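Side-chain contacts in oligopeptide-binding protein oppA (Lactococcus lactis, PDB 3DRF), which captures oligopeptides in a voluminous cavity that closes like a Venus fly-trap, serving the OppABCDF ABC transporter that takes them into the cell: residues V264-S269 with D273-M278; G33-A38 with K550-M555; V173-M178 with G188-T193; V89-E94 with G181-G186. All coordinates share one frame; numbering follows the deposited sequence.

Interaction 1: residues V264-S269 with D273-M278; sequences VAALSS and DIINGM
L267, near the end of helix 263-268, drives its isobutyl group against I275 and M278 of the segment that carries strand 274-276. The two methyls divide the work. CD2 lies 3.6 Å from CD1 of I275, the two side chains meeting at a slant, and CG sits almost as near the same methyl. CD1 instead meets M278 end-on, 4.0 Å from its SD. A bend at the last torsion of M278 (chi3 70°) turns CE back toward the helix, so that sulfur and methyl both face L267 CD1. This is the tight, buried part. P547 of strand 536-549 and V286 of helix 283-287 also pack on both L267 and M278. The flanks are looser: A266 CB approaches I275 CD1, and V264 CG2 approaches M278 CE, each at 4.5 Å. A265 and S268 on the helix, and S269 just beyond it, are exposed and touch nothing of the strand segment. With L267 cut back to an alanine, I275 CD1 and M278 SD would probably lose their nearest partner on the helix, and a gap would open there. Helix 263-268 links strand 252-258 to strand 274-276, which run parallel with strand 34-40 between them; the arrangement is a beta-alpha-beta crossover, a characteristic element of the sheets of bacterial solute-binding proteins, here with its helix packed on the edge strand.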
loop_
_atom_site.group_PDB
_atom_site.type_symbol
_atom_site.label_atom_id
_atom_site.label_comp_id
_atom_site.label_asym_id
_atom_site.label_seq_id
_atom_site.Cartn_x
_atom_site.Cartn_y
_atom_site.Cartn_z
ATOM N N VAL A 264 0.160 -4.101 -24.508
ATOM C CA VAL A 264 -0.517 -5.089 -25.365
ATOM C C VAL A 264 0.411 -5.547 -26.536
ATOM O O VAL A 264 0.502 -6.671 -26.818
ATOM C CB VAL A 264 -1.929 -4.554 -25.859
ATOM C CG1 VAL A 264 -2.504 -5.501 -26.909
ATOM C CG2 VAL A 264 -2.849 -4.409 -24.651
ATOM N N ALA A 265 1.093 -4.605 -27.148
ATOM C CA ALA A 265 2.007 -4.902 -28.255
ATOM C C ALA A 265 3.142 -5.805 -27.723
ATOM O O ALA A 265 3.610 -6.650 -28.415
ATOM C CB ALA A 265 2.602 -3.573 -28.822
ATOM N N ALA A 266 3.582 -5.585 -26.488
ATOM C CA ALA A 266 4.623 -6.440 -25.883
ATOM C C ALA A 266 4.161 -7.868 -25.712
ATOM O O ALA A 266 4.918 -8.765 -25.885
ATOM C CB ALA A 266 5.089 -5.848 -24.515
ATOM N N LEU A 267 2.900 -8.066 -25.390
ATOM C CA LEU A 267 2.354 -9.399 -25.358
ATOM C C LEU A 267 2.198 -9.984 -26.768
ATOM O O LEU A 267 2.516 -11.115 -26.959
ATOM C CB LEU A 267 0.983 -9.414 -24.661
ATOM C CG LEU A 267 0.988 -8.972 -23.174
ATOM C CD1 LEU A 267 -0.481 -8.712 -22.701
ATOM C CD2 LEU A 267 1.642 -10.074 -22.333
ATOM N N SER A 268 1.744 -9.190 -27.726
ATOM C CA SER A 268 1.576 -9.680 -29.090
ATOM C C SER A 268 2.926 -10.127 -29.702
ATOM O O SER A 268 2.970 -11.016 -30.470
ATOM C CB SER A 268 0.897 -8.613 -29.959
ATOM O OG SER A 268 -0.370 -8.304 -29.468
ATOM N N SER A 269 3.992 -9.472 -29.327
ATOM C CA SER A 269 5.324 -9.784 -29.884
ATOM C C SER A 269 6.123 -10.769 -28.991
ATOM O O SER A 269 7.245 -11.071 -29.265
ATOM C CB SER A 269 6.091 -8.491 -30.044
ATOM O OG SER A 269 6.550 -7.979 -28.807
ATOM N N ASP A 273 6.929 -12.909 -20.991
ATOM C CA ASP A 273 6.161 -14.092 -20.651
ATOM C C ASP A 273 4.995 -13.777 -19.736
ATOM O O ASP A 273 3.973 -14.405 -19.803
ATOM C CB ASP A 273 7.038 -15.156 -19.980
ATOM C CG ASP A 273 8.151 -15.645 -20.869
ATOM O OD1 ASP A 273 7.803 -16.164 -21.938
ATOM O OD2 ASP A 273 9.310 -15.552 -20.524
ATOM N N ILE A 274 5.186 -12.809 -18.853
ATOM C CA ILE A 274 4.187 -12.431 -17.821
ATOM C C ILE A 274 4.235 -10.920 -17.723
ATOM O O ILE A 274 5.298 -10.381 -17.711
ATOM C CB ILE A 274 4.596 -13.041 -16.473
ATOM C CG1 ILE A 274 4.647 -14.594 -16.529
ATOM C CG2 ILE A 274 3.679 -12.540 -15.351
ATOM C CD1 ILE A 274 5.159 -15.233 -15.289
ATOM N N ILE A 275 3.078 -10.255 -17.621
ATOM C CA ILE A 275 2.996 -8.851 -17.193
ATOM C C ILE A 275 2.025 -8.690 -16.028
ATOM O O ILE A 275 0.913 -9.091 -16.098
ATOM C CB ILE A 275 2.569 -7.883 -18.353
ATOM C CG1 ILE A 275 3.463 -8.075 -19.621
ATOM C CG2 ILE A 275 2.601 -6.451 -17.828
ATOM C CD1 ILE A 275 3.089 -7.193 -20.768
ATOM N N ASN A 276 2.547 -8.136 -14.946
ATOM C CA ASN A 276 1.766 -7.843 -13.727
ATOM C C ASN A 276 1.364 -6.381 -13.681
ATOM O O ASN A 276 2.018 -5.547 -14.237
ATOM C CB ASN A 276 2.597 -8.242 -12.484
ATOM C CG ASN A 276 2.729 -9.756 -12.372
ATOM O OD1 ASN A 276 1.741 -10.448 -12.388
ATOM N ND2 ASN A 276 3.953 -10.241 -12.299
ATOM N N GLY A 277 0.276 -6.117 -12.995
ATOM C CA GLY A 277 -0.214 -4.752 -12.800
ATOM C C GLY A 277 -0.966 -4.101 -13.940
ATOM O O GLY A 277 -1.144 -2.935 -13.941
ATOM N N MET A 278 -1.411 -4.901 -14.905
ATOM C CA MET A 278 -2.104 -4.307 -16.051
ATOM C C MET A 278 -3.457 -3.716 -15.701
ATOM O O MET A 278 -4.176 -4.292 -14.944
ATOM C CB MET A 278 -2.257 -5.330 -17.190
ATOM C CG MET A 278 -0.916 -5.688 -17.817
ATOM S SD MET A 278 -1.115 -6.805 -19.251
ATOM C CE MET A 278 -1.870 -5.695 -20.475
#

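Interaction 2: residues G33-A38 with K550-M555; sequences GNLKVA and KRVVGM
L35 and V552 mark the nearest approach of the two backbones, with CA atoms 8.4 Å apart: 33-38 is extended as part of strand 34-40, whereas 550-555 is an irregular loop after strand 536-549. Side chains therefore span the distance. CG of R551 sits between its backbone N and carbonyl carbon (chi1 82°), and from there the chain runs extended to NE, carrying the guanidinium to the strand. There NH2 gives a weak hydrogen bond to the carbonyl O of N34, 3.1 Å long and bent to 134° at the hydrogen. That oxygen lies at the edge of the guanidinium, in its plane, as does a water that accepts from both R551 NH1 and the backbone N of N34. Beside this polar strip, L35 CD1 meets V552 CG2 at 3.9 Å, the two side chains crossing at nearly a right angle. K36 NZ, 6.2 Å from R551 NH2, is bonded to S270 O, and the D273 carboxylate near R551 probably offsets the neighbouring positive charges. The chemistry is mixed: a weak and water-bridged polar link to the N34 main chain beside an apolar patch of comparable size, with the arginine's firmest polar tie, the salt bridge from NE, going to D273 OD1.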
loop_
_atom_site.group_PDB
_atom_site.type_symbol
_atom_site.label_atom_id
_atom_site.label_comp_id
_atom_site.label_asym_id
_atom_site.label_seq_id
_atom_site.Cartn_x
_atom_site.Cartn_y
_atom_site.Cartn_z
ATOM N N GLY A 33 15.182 -22.542 -17.790
ATOM C CA GLY A 33 14.875 -21.475 -18.711
ATOM C C GLY A 33 15.182 -20.059 -18.244
ATOM O O GLY A 33 15.652 -19.848 -17.148
ATOM N N ASN A 34 14.875 -19.122 -19.114
ATOM C CA ASN A 34 15.119 -17.699 -18.874
ATOM C C ASN A 34 13.811 -16.949 -19.053
ATOM O O ASN A 34 13.380 -16.721 -20.129
ATOM C CB ASN A 34 16.217 -17.189 -19.827
ATOM C CG ASN A 34 17.554 -17.935 -19.576
ATOM O OD1 ASN A 34 18.186 -17.783 -18.575
ATOM N ND2 ASN A 34 17.928 -18.775 -20.488
ATOM N N LEU A 35 13.218 -16.587 -17.933
ATOM C CA LEU A 35 11.878 -16.000 -17.915
ATOM C C LEU A 35 11.957 -14.492 -18.069
ATOM O O LEU A 35 12.848 -13.886 -17.577
ATOM C CB LEU A 35 11.202 -16.366 -16.571
ATOM C CG LEU A 35 9.718 -15.973 -16.382
ATOM C CD1 LEU A 35 8.849 -16.960 -17.155
ATOM C CD2 LEU A 35 9.377 -16.070 -14.911
ATOM N N LYS A 36 10.995 -13.939 -18.759
ATOM C CA LYS A 36 10.918 -12.503 -18.965
ATOM C C LYS A 36 9.609 -11.982 -18.369
ATOM O O LYS A 36 8.556 -12.352 -18.818
ATOM C CB LYS A 36 10.948 -12.167 -20.467
ATOM C CG LYS A 36 12.356 -12.499 -21.105
ATOM C CD LYS A 36 12.382 -11.959 -22.465
ATOM C CE LYS A 36 11.406 -12.795 -23.185
ATOM N NZ LYS A 36 11.374 -12.460 -24.692
ATOM N N VAL A 37 9.703 -11.115 -17.375
ATOM C CA VAL A 37 8.553 -10.557 -16.676
ATOM C C VAL A 37 8.602 -9.039 -16.741
ATOM O O VAL A 37 9.630 -8.457 -16.735
ATOM C CB VAL A 37 8.569 -11.003 -15.163
ATOM C CG1 VAL A 37 7.238 -10.661 -14.472
ATOM C CG2 VAL A 37 8.811 -12.501 -15.027
ATOM N N ALA A 38 7.436 -8.419 -16.791
ATOM C CA ALA A 38 7.294 -6.979 -16.632
ATOM C C ALA A 38 6.213 -6.598 -15.612
ATOM O O ALA A 38 5.303 -7.322 -15.347
ATOM C CB ALA A 38 7.031 -6.273 -18.017
ATOM N N LYS A 550 1.723 -19.390 -22.598
ATOM C CA LYS A 550 1.494 -20.837 -22.440
ATOM C C LYS A 550 2.748 -21.717 -22.268
ATOM O O LYS A 550 2.635 -22.773 -21.806
ATOM C CB LYS A 550 0.532 -21.387 -23.530
ATOM C CG LYS A 550 -0.832 -20.800 -23.387
ATOM C CD LYS A 550 -1.824 -21.423 -24.350
ATOM C CE LYS A 550 -3.074 -20.637 -24.455
ATOM N NZ LYS A 550 -3.991 -21.121 -25.588
ATOM N N ARG A 551 3.908 -21.185 -22.582
ATOM C CA ARG A 551 5.132 -21.924 -22.372
ATOM C C ARG A 551 5.510 -22.021 -20.863
ATOM O O ARG A 551 6.251 -22.875 -20.469
ATOM C CB ARG A 551 6.292 -21.337 -23.183
ATOM C CG ARG A 551 6.969 -20.121 -22.496
ATOM C CD ARG A 551 8.145 -19.659 -23.287
ATOM N NE ARG A 551 8.970 -18.675 -22.585
ATOM C CZ ARG A 551 10.255 -18.818 -22.304
ATOM N NH1 ARG A 551 10.892 -19.923 -22.578
ATOM N NH2 ARG A 551 10.887 -17.859 -21.665
ATOM N N VAL A 552 4.928 -21.133 -20.045
ATOM C CA VAL A 552 5.242 -21.072 -18.613
ATOM C C VAL A 552 4.424 -22.048 -17.789
ATOM O O VAL A 552 3.228 -22.085 -17.922
ATOM C CB VAL A 552 4.992 -19.627 -18.038
ATOM C CG1 VAL A 552 5.443 -19.575 -16.577
ATOM C CG2 VAL A 552 5.737 -18.570 -18.848
ATOM N N VAL A 553 5.056 -22.791 -16.918
ATOM C CA VAL A 553 4.361 -23.671 -16.039
ATOM C C VAL A 553 4.670 -23.230 -14.607
ATOM O O VAL A 553 5.721 -22.806 -14.329
ATOM C CB VAL A 553 4.782 -25.162 -16.241
ATOM C CG1 VAL A 553 4.374 -25.692 -17.625
ATOM C CG2 VAL A 553 6.250 -25.329 -16.075
ATOM N N GLY A 554 3.701 -23.346 -13.725
ATOM C CA GLY A 554 3.917 -23.063 -12.310
ATOM C C GLY A 554 3.583 -21.649 -11.838
ATOM O O GLY A 554 3.769 -21.367 -10.701
ATOM N N MET A 555 3.145 -20.776 -12.711
ATOM C CA MET A 555 2.737 -19.449 -12.279
ATOM C C MET A 555 1.307 -19.517 -11.683
ATOM O O MET A 555 0.515 -20.312 -12.109
ATOM C CB MET A 555 2.805 -18.449 -13.415
ATOM C CG MET A 555 2.327 -17.052 -13.076
ATOM S SD MET A 555 3.270 -16.192 -11.755
ATOM C CE MET A 555 2.220 -14.801 -11.401
HETATM O O HOH W 1 13.848 -20.069 -21.829
#

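Interaction 3: residues V173-M178 with G188-T193; sequences VQFKEM and GYFLET
F175 and F190 cross obliquely, CZ of the first 3.8 Å from CD2 of the second. The CB of F190 lies in the plane of the F175 ring, at its edge, 4.0 Å from CZ. F190 can present both atoms because chi1 of 62° sets its ring between its own backbone N and carbonyl carbon, the crowded position. The other partner of F175 is polar: its CE1 lies 3.5 Å from the carbonyl O of Y189, which reaches the ring obliquely. One face of the F175 ring carries the carbonyl O of V173, 4.1 Å above the plane and displaced toward the rim. The ring of Y189 turns away, its hydroxyl hydrogen-bonded to D509. Next to F175 in sequence, the side-chain amide of Q174 bonds to the F175 carbonyl O; NE2 donates over 3.1 Å along a nearly straight path (174°), in the carbonyl plane and on a lone pair, and the same NE2 also bonds to S95 O. Replacing F175 with an alanine would probably take away the ring that F190 CD2 and CB rest against and open a gap beside the Y189 carbonyl O. Helix 116-127, through Y119 and Y123, packs on F190 as well. The chemistry is that of a buried aromatic cluster held by dispersion, in which the slightly positive C-H at F175 CE1 may offer the Y189 carbonyl O a weak electrostatic complement.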
loop_
_atom_site.group_PDB
_atom_site.type_symbol
_atom_site.label_atom_id
_atom_site.label_comp_id
_atom_site.label_asym_id
_atom_site.label_seq_id
_atom_site.Cartn_x
_atom_site.Cartn_y
_atom_site.Cartn_z
ATOM N N VAL A 173 9.990 -9.998 21.084
ATOM C CA VAL A 173 9.326 -8.670 21.013
ATOM C C VAL A 173 8.230 -8.571 22.083
ATOM O O VAL A 173 7.340 -9.356 22.137
ATOM C CB VAL A 173 8.691 -8.433 19.613
ATOM C CG1 VAL A 173 8.027 -7.044 19.541
ATOM C CG2 VAL A 173 9.759 -8.682 18.489
ATOM N N GLN A 174 8.388 -7.609 22.970
ATOM C CA GLN A 174 7.458 -7.350 24.070
ATOM C C GLN A 174 6.461 -6.269 23.690
ATOM O O GLN A 174 6.819 -5.151 23.447
ATOM C CB GLN A 174 8.258 -6.904 25.327
ATOM C CG GLN A 174 7.381 -6.615 26.550
ATOM C CD GLN A 174 6.731 -7.885 27.101
ATOM O OE1 GLN A 174 7.424 -8.700 27.605
ATOM N NE2 GLN A 174 5.422 -8.020 26.970
ATOM N N PHE A 175 5.216 -6.655 23.742
ATOM C CA PHE A 175 4.103 -5.735 23.482
ATOM C C PHE A 175 3.521 -5.187 24.786
ATOM O O PHE A 175 3.664 -5.771 25.802
ATOM C CB PHE A 175 2.948 -6.464 22.717
ATOM C CG PHE A 175 3.418 -7.123 21.410
ATOM C CD1 PHE A 175 3.900 -6.336 20.385
ATOM C CD2 PHE A 175 3.334 -8.479 21.251
ATOM C CE1 PHE A 175 4.343 -6.923 19.186
ATOM C CE2 PHE A 175 3.771 -9.077 20.044
ATOM C CZ PHE A 175 4.297 -8.267 19.044
ATOM N N LYS A 176 2.812 -4.082 24.655
ATOM C CA LYS A 176 1.878 -3.601 25.713
ATOM C C LYS A 176 0.624 -4.493 25.786
ATOM O O LYS A 176 0.216 -4.838 26.845
ATOM C CB LYS A 176 1.487 -2.136 25.481
ATOM C CG LYS A 176 2.696 -1.161 25.481
ATOM C CD LYS A 176 2.237 0.282 25.167
ATOM C CE LYS A 176 3.445 1.126 25.055
ATOM N NZ LYS A 176 3.017 2.465 24.652
ATOM N N GLU A 177 0.032 -4.783 24.643
ATOM C CA GLU A 177 -1.078 -5.703 24.530
ATOM C C GLU A 177 -0.974 -6.486 23.222
ATOM O O GLU A 177 -0.437 -6.052 22.216
ATOM C CB GLU A 177 -2.472 -4.973 24.515
ATOM C CG GLU A 177 -2.766 -4.046 25.729
ATOM C CD GLU A 177 -2.874 -4.806 27.048
ATOM O OE1 GLU A 177 -2.972 -6.004 27.068
ATOM O OE2 GLU A 177 -2.861 -4.125 28.052
ATOM N N MET A 178 -1.587 -7.648 23.270
ATOM C CA MET A 178 -1.839 -8.419 22.055
ATOM C C MET A 178 -2.930 -7.730 21.247
ATOM O O MET A 178 -3.724 -6.998 21.777
ATOM C CB MET A 178 -2.285 -9.839 22.405
ATOM C CG MET A 178 -1.304 -10.601 23.276
ATOM S SD MET A 178 0.421 -10.710 22.611
ATOM C CE MET A 178 0.331 -12.042 21.356
ATOM N N GLY A 188 0.805 -5.461 11.095
ATOM C CA GLY A 188 1.468 -4.164 11.327
ATOM C C GLY A 188 1.995 -3.947 12.742
ATOM O O GLY A 188 2.726 -3.055 12.966
ATOM N N TYR A 189 1.614 -4.789 13.690
ATOM C CA TYR A 189 2.052 -4.685 15.121
ATOM C C TYR A 189 3.441 -5.283 15.382
ATOM O O TYR A 189 4.088 -4.905 16.293
ATOM C CB TYR A 189 0.968 -5.258 16.057
ATOM C CG TYR A 189 -0.272 -4.364 16.086
ATOM C CD1 TYR A 189 -0.278 -3.213 16.828
ATOM C CD2 TYR A 189 -1.408 -4.654 15.317
ATOM C CE1 TYR A 189 -1.385 -2.364 16.871
ATOM C CE2 TYR A 189 -2.532 -3.803 15.323
ATOM C CZ TYR A 189 -2.499 -2.655 16.112
ATOM O OH TYR A 189 -3.556 -1.772 16.166
ATOM N N PHE A 190 3.860 -6.217 14.540
ATOM C CA PHE A 190 5.277 -6.638 14.469
ATOM C C PHE A 190 5.600 -6.774 12.994
ATOM O O PHE A 190 4.775 -7.061 12.189
ATOM C CB PHE A 190 5.610 -7.885 15.300
ATOM C CG PHE A 190 4.878 -9.146 14.878
ATOM C CD1 PHE A 190 5.420 -10.009 13.913
ATOM C CD2 PHE A 190 3.644 -9.489 15.479
ATOM C CE1 PHE A 190 4.732 -11.189 13.554
ATOM C CE2 PHE A 190 2.984 -10.642 15.107
ATOM C CZ PHE A 190 3.503 -11.498 14.188
ATOM N N LEU A 191 6.841 -6.493 12.682
ATOM C CA LEU A 191 7.317 -6.451 11.286
ATOM C C LEU A 191 7.787 -7.840 10.845
ATOM O O LEU A 191 8.004 -8.716 11.641
ATOM C CB LEU A 191 8.447 -5.373 11.124
ATOM C CG LEU A 191 8.020 -3.928 11.547
ATOM C CD1 LEU A 191 9.204 -2.932 11.492
ATOM C CD2 LEU A 191 6.797 -3.432 10.659
ATOM N N GLU A 192 7.993 -7.968 9.540
ATOM C CA GLU A 192 8.156 -9.305 8.944
ATOM C C GLU A 192 9.305 -9.406 7.989
ATOM O O GLU A 192 9.364 -10.328 7.237
ATOM C CB GLU A 192 6.834 -9.729 8.222
ATOM C CG GLU A 192 5.562 -9.630 9.113
ATOM C CD GLU A 192 4.302 -10.103 8.417
ATOM O OE1 GLU A 192 4.343 -11.014 7.599
ATOM O OE2 GLU A 192 3.289 -9.555 8.742
ATOM N N THR A 193 10.215 -8.436 8.020
ATOM C CA THR A 193 11.396 -8.431 7.135
ATOM C C THR A 193 12.673 -8.236 7.949
ATOM O O THR A 193 12.626 -7.803 9.046
ATOM C CB THR A 193 11.280 -7.293 6.066
ATOM O OG1 THR A 193 11.224 -6.018 6.730
ATOM C CG2 THR A 193 9.995 -7.452 5.212
#

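Interaction 4: residues V89-E94 with G181-G186; sequences VALDKE and GMTQSG
L91, M182 and T183 make the whole contact, and one methyl of L91 does nearly all the touching. CG of the leucine lies anti to its carbonyl carbon, beside the backbone N (chi1 -52°), which carries CD1 out from strand 87-92 onto the turn formed by 181-184. CD1 lies 3.7 Å from the carbonyl O of M182, and the CB of the same residue is 3.9 Å away, so the methyl rests on the peptide unit and the root of the side chain. Beyond CB, M182 leads away from the strand; its chain is extended past CG and ends against F175. T183 joins from the solvent side: its CB points away from the strand, but the branch CG2, set beside the backbone N, still comes to 4.0 Å from L91 CD1. The turn itself is fastened by a backbone hydrogen bond of 3.0 Å from Q184 N to G181 O. On the strand side the chain bends after D92, where OD1 takes a weak bond from the N of E94 and also accepts one from the N of S95. K93 NZ forms a salt bridge of 2.8 Å with E94 OE2, on the syn side, 25° out of the carboxylate plane. Further along the second segment, S185 packs on an apolar side chain of the bound peptide, so this turn lies next to the binding cavity. The chemistry is modest: an aliphatic methyl set on a backbone carbonyl, apolar packing at a partly exposed edge, with no charged group in the contact itself.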
loop_
_atom_site.group_PDB
_atom_site.type_symbol
_atom_site.label_atom_id
_atom_site.label_comp_id
_atom_site.label_asym_id
_atom_site.label_seq_id
_atom_site.Cartn_x
_atom_site.Cartn_y
_atom_site.Cartn_z
ATOM N N VAL A 89 7.171 -17.601 13.818
ATOM C CA VAL A 89 6.774 -16.701 14.888
ATOM C C VAL A 89 5.824 -17.464 15.836
ATOM O O VAL A 89 4.951 -18.175 15.408
ATOM C CB VAL A 89 6.217 -15.386 14.345
ATOM C CG1 VAL A 89 4.962 -15.640 13.482
ATOM C CG2 VAL A 89 5.884 -14.439 15.507
ATOM N N ALA A 90 6.055 -17.303 17.119
ATOM C CA ALA A 90 5.192 -17.850 18.191
ATOM C C ALA A 90 4.668 -16.725 19.072
ATOM O O ALA A 90 5.412 -15.948 19.592
ATOM C CB ALA A 90 5.981 -18.793 19.043
ATOM N N LEU A 91 3.366 -16.648 19.244
ATOM C CA LEU A 91 2.728 -15.688 20.143
ATOM C C LEU A 91 2.535 -16.267 21.524
ATOM O O LEU A 91 2.103 -17.361 21.646
ATOM C CB LEU A 91 1.356 -15.255 19.557
ATOM C CG LEU A 91 1.350 -14.743 18.091
ATOM C CD1 LEU A 91 -0.061 -14.365 17.713
ATOM C CD2 LEU A 91 2.280 -13.480 17.939
ATOM N N ASP A 92 2.847 -15.516 22.545
ATOM C CA ASP A 92 2.510 -15.848 23.937
ATOM C C ASP A 92 1.647 -14.736 24.497
ATOM O O ASP A 92 2.079 -13.707 24.836
ATOM C CB ASP A 92 3.796 -16.044 24.759
ATOM C CG ASP A 92 3.534 -16.357 26.211
ATOM O OD1 ASP A 92 2.463 -16.189 26.726
ATOM O OD2 ASP A 92 4.521 -16.779 26.816
ATOM N N LYS A 93 0.360 -15.021 24.493
ATOM C CA LYS A 93 -0.651 -14.029 24.907
ATOM C C LYS A 93 -0.640 -13.681 26.411
ATOM O O LYS A 93 -1.098 -12.699 26.801
ATOM C CB LYS A 93 -2.087 -14.414 24.413
ATOM C CG LYS A 93 -2.664 -15.644 25.157
ATOM C CD LYS A 93 -3.992 -16.044 24.474
ATOM C CE LYS A 93 -4.597 -17.277 25.060
ATOM N NZ LYS A 93 -5.027 -17.156 26.478
ATOM N N GLU A 94 -0.074 -14.569 27.202
ATOM C CA GLU A 94 0.026 -14.329 28.677
ATOM C C GLU A 94 1.177 -13.364 28.990
ATOM O O GLU A 94 1.004 -12.437 29.668
ATOM C CB GLU A 94 0.190 -15.669 29.426
ATOM C CG GLU A 94 -0.827 -16.762 29.076
ATOM C CD GLU A 94 -2.310 -16.388 29.038
ATOM O OE1 GLU A 94 -2.735 -15.421 29.621
ATOM O OE2 GLU A 94 -2.973 -17.148 28.364
ATOM N N GLY A 181 -5.352 -9.242 15.249
ATOM C CA GLY A 181 -4.744 -9.536 13.953
ATOM C C GLY A 181 -3.338 -10.181 13.945
ATOM O O GLY A 181 -2.835 -10.475 12.897
ATOM N N MET A 182 -2.719 -10.329 15.113
ATOM C CA MET A 182 -1.327 -10.823 15.215
ATOM C C MET A 182 -1.084 -12.233 14.679
ATOM O O MET A 182 0.004 -12.593 14.442
ATOM C CB MET A 182 -0.832 -10.716 16.658
ATOM C CG MET A 182 -0.421 -9.271 17.022
ATOM S SD MET A 182 0.036 -9.302 18.786
ATOM C CE MET A 182 0.680 -7.604 19.021
ATOM N N THR A 183 -2.165 -12.978 14.535
ATOM C CA THR A 183 -2.102 -14.320 13.928
ATOM C C THR A 183 -1.964 -14.286 12.382
ATOM O O THR A 183 -1.717 -15.303 11.801
ATOM C CB THR A 183 -3.356 -15.138 14.276
ATOM O OG1 THR A 183 -4.485 -14.362 13.901
ATOM C CG2 THR A 183 -3.403 -15.474 15.791
ATOM N N GLN A 184 -2.026 -13.100 11.790
ATOM C CA GLN A 184 -2.150 -12.959 10.351
ATOM C C GLN A 184 -1.053 -12.034 9.813
ATOM O O GLN A 184 -0.773 -10.970 10.386
ATOM C CB GLN A 184 -3.543 -12.390 10.044
ATOM C CG GLN A 184 -3.983 -12.436 8.580
ATOM C CD GLN A 184 -5.501 -12.386 8.402
ATOM O OE1 GLN A 184 -6.240 -12.955 9.216
ATOM N NE2 GLN A 184 -5.970 -11.760 7.299
ATOM N N SER A 185 -0.442 -12.418 8.701
ATOM C CA SER A 185 0.557 -11.592 8.062
ATOM C C SER A 185 -0.117 -10.262 7.660
ATOM O O SER A 185 -1.280 -10.204 7.310
ATOM C CB SER A 185 1.160 -12.324 6.854
ATOM O OG SER A 185 2.145 -11.522 6.245
ATOM N N GLY A 186 0.669 -9.194 7.740
ATOM C CA GLY A 186 0.196 -7.845 7.411
ATOM C C GLY A 186 -0.457 -7.160 8.606
ATOM O O GLY A 186 -0.978 -6.109 8.446
#

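Overall arrangement
The contacts form two groups. Interactions 1 and 2, with centres 12 Å apart, meet in the mixed sheet where strands 34-40 and 274-276 are neighbours, and D273 ties them by its salt bridge to R551. Interactions 3 and 4, with centres 8 Å apart, reach the antiparallel sheet of strands 87-92 and 170-174; their segments alternate along the chain, and E192 bonds to S185 OG and G186 N. The groups lie 35 to 39 Å apart between centres. Interaction 2 joins segments near the two ends of the modelled chain, enclosing the other three. The first pair thus brings the first strand and a loop near the C-terminal end together beside one sheet, while the second lies where S185 packs on the bound peptide.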